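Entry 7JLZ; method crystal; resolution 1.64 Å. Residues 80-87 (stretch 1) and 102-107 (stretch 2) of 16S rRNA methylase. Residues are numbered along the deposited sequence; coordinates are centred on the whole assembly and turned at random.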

# COMPACT_ATOMS: atom_id res chain seq x y z
N LEU A 80 6.93 11.37 -2.01
CA LEU A 80 8.16 10.64 -2.31
C LEU A 80 8.59 9.83 -1.09
O LEU A 80 8.67 10.37 0.02
N GLY A 81 8.89 8.56 -1.29
CA GLY A 81 9.36 7.75 -0.18
C GLY A 81 9.66 6.34 -0.62
O GLY A 81 9.31 5.91 -1.72
N SER A 82 10.35 5.62 0.27
CA SER A 82 10.75 4.24 0.07
C SER A 82 11.05 3.69 1.45
O SER A 82 11.07 4.44 2.43
N VAL A 83 11.31 2.37 1.52
CA VAL A 83 11.71 1.78 2.80
C VAL A 83 12.92 2.51 3.36
O VAL A 83 12.97 2.86 4.55
N GLU A 84 13.91 2.76 2.51
CA GLU A 84 15.18 3.33 2.94
C GLU A 84 15.09 4.83 3.22
O GLU A 84 15.90 5.35 3.99
N TYR A 85 14.14 5.52 2.60
CA TYR A 85 13.92 6.95 2.79
C TYR A 85 12.43 7.15 3.07
O TYR A 85 11.68 7.64 2.23
N PHE A 86 12.01 6.71 4.25
CA PHE A 86 10.59 6.82 4.51
C PHE A 86 10.29 8.09 5.30
O PHE A 86 11.03 8.44 6.22
N PRO A 87 9.20 8.80 5.00
CA PRO A 87 8.92 10.07 5.71
C PRO A 87 8.48 9.82 7.15
O PRO A 87 7.43 9.24 7.39
N PRO A 102 5.40 -5.77 -5.41
CA PRO A 102 6.52 -5.35 -4.57
C PRO A 102 6.55 -3.85 -4.28
O PRO A 102 5.96 -3.05 -5.01
N TRP A 103 7.22 -3.49 -3.19
CA TRP A 103 7.52 -2.09 -2.89
C TRP A 103 8.97 -2.09 -2.41
O TRP A 103 9.25 -1.99 -1.22
N GLY A 104 9.89 -2.21 -3.36
CA GLY A 104 11.30 -2.16 -3.01
C GLY A 104 11.69 -3.36 -2.19
O GLY A 104 11.36 -4.51 -2.51
N SER A 105 12.40 -3.11 -1.09
CA SER A 105 12.88 -4.18 -0.22
C SER A 105 11.82 -4.69 0.75
O SER A 105 12.08 -5.66 1.47
N LEU A 106 10.64 -4.08 0.79
CA LEU A 106 9.65 -4.42 1.81
C LEU A 106 9.14 -5.84 1.59
O LEU A 106 8.60 -6.16 0.53
N LEU A 107 9.30 -6.70 2.61
CA LEU A 107 8.81 -8.08 2.56
C LEU A 107 9.39 -8.81 1.35
O LEU A 107 8.75 -9.67 0.75

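How does Trp103 reach the other stretch? Its CA-to-CB bond points sideways, but with chi1 t and chi2 at 66° the indole swings its far end nearer. There Trp103 CH2 lies 3.5 Å from Ser82 C, and Trp103 CZ2 lies 3.8 Å from Gly81 O. Phe86, also t, meets it edge to edge, CD2 to Trp103 CH2 at 3.8 Å, while Val83 CG2 rests 3.7 Å from Trp103 CZ3.

What links the backbones where the chain turns at Gly104? Gly104 brings no side chain, and its positive phi suits the type II' turn from Trp103 to Leu106. Water 1 bridges the stretches, accepting from Val83 N (3.0 Å) and donating to Trp103 O (3.1 Å).

Why is Ser105 the polar centre of the contact? Its CB points toward stretch 1, and the p rotamer places Ser105 OG to donate a hydrogen bond to Glu84 OE1 at 2.7 Å. Glu84, m at chi1 and p at chi2, curls its carboxylate inward. Water 2 accepts from Ser105 N (3.1 Å) and donates to Glu84 OE2 (2.4 Å), so both carboxylate oxygens are engaged.

What does Leu106 add? Its side chain, t then p, starts sideways; Leu106 CB sits 3.8 Å from Val83 CG2, extending the apolar patch. Val83, itself t, thus touches both Trp103 and Leu106 through CG2.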

# COMPACT_ATOMS: atom_id res chain seq x y z
CB LEU A 80 9.28 11.58 -2.71
CG LEU A 80 9.25 12.24 -4.07
CD1 LEU A 80 10.55 13.01 -4.26
CD2 LEU A 80 9.06 11.18 -5.16
CB SER A 82 11.97 4.12 -0.84
OG SER A 82 13.14 4.59 -0.18
CB VAL A 83 12.03 0.28 2.64
CG1 VAL A 83 12.74 -0.26 3.89
CG2 VAL A 83 10.78 -0.52 2.37
CB GLU A 84 16.24 3.05 1.88
CG GLU A 84 16.61 1.58 1.71
CD GLU A 84 15.52 0.72 1.08
OE1 GLU A 84 15.44 -0.48 1.44
OE2 GLU A 84 14.74 1.24 0.24
CB TYR A 85 14.38 7.77 1.58
CG TYR A 85 15.87 7.69 1.36
CD1 TYR A 85 16.74 8.52 2.05
CD2 TYR A 85 16.40 6.77 0.46
CE1 TYR A 85 18.11 8.44 1.85
CE2 TYR A 85 17.76 6.69 0.26
CZ TYR A 85 18.61 7.52 0.95
OH TYR A 85 19.97 7.44 0.74
CB PHE A 86 10.10 5.61 5.28
CG PHE A 86 8.61 5.53 5.35
CD1 PHE A 86 7.92 6.16 6.37
CD2 PHE A 86 7.90 4.91 4.33
CE1 PHE A 86 6.55 6.13 6.40
CE2 PHE A 86 6.52 4.87 4.36
CZ PHE A 86 5.84 5.49 5.39
CB PRO A 87 7.80 10.71 4.88
CG PRO A 87 7.16 9.56 4.16
CD PRO A 87 8.26 8.58 3.88
CB PRO A 102 7.74 -5.75 -5.40
CG PRO A 102 7.26 -5.57 -6.81
CD PRO A 102 5.83 -6.02 -6.80
CB TRP A 103 6.56 -1.50 -1.86
CG TRP A 103 6.59 0.01 -1.77
CD1 TRP A 103 6.21 0.90 -2.74
CD2 TRP A 103 7.02 0.80 -0.64
NE1 TRP A 103 6.37 2.19 -2.28
CE2 TRP A 103 6.87 2.16 -1.01
CE3 TRP A 103 7.51 0.50 0.63
CZ2 TRP A 103 7.18 3.20 -0.15
CZ3 TRP A 103 7.82 1.54 1.48
CH2 TRP A 103 7.66 2.87 1.09
CB SER A 105 14.09 -3.69 0.57
OG SER A 105 13.74 -2.53 1.30
CB LEU A 106 8.48 -3.43 1.76
CG LEU A 106 7.50 -3.56 2.92
CD1 LEU A 106 8.22 -3.37 4.25
CD2 LEU A 106 6.36 -2.56 2.77
CB LEU A 107 7.28 -8.13 2.54
CG LEU A 107 6.55 -7.60 3.78
CD1 LEU A 107 5.07 -7.47 3.51
CD2 LEU A 107 6.81 -8.48 5.01
O HOH W 1 10.66 0.73 -0.87
O HOH W 2 13.45 -0.24 -1.16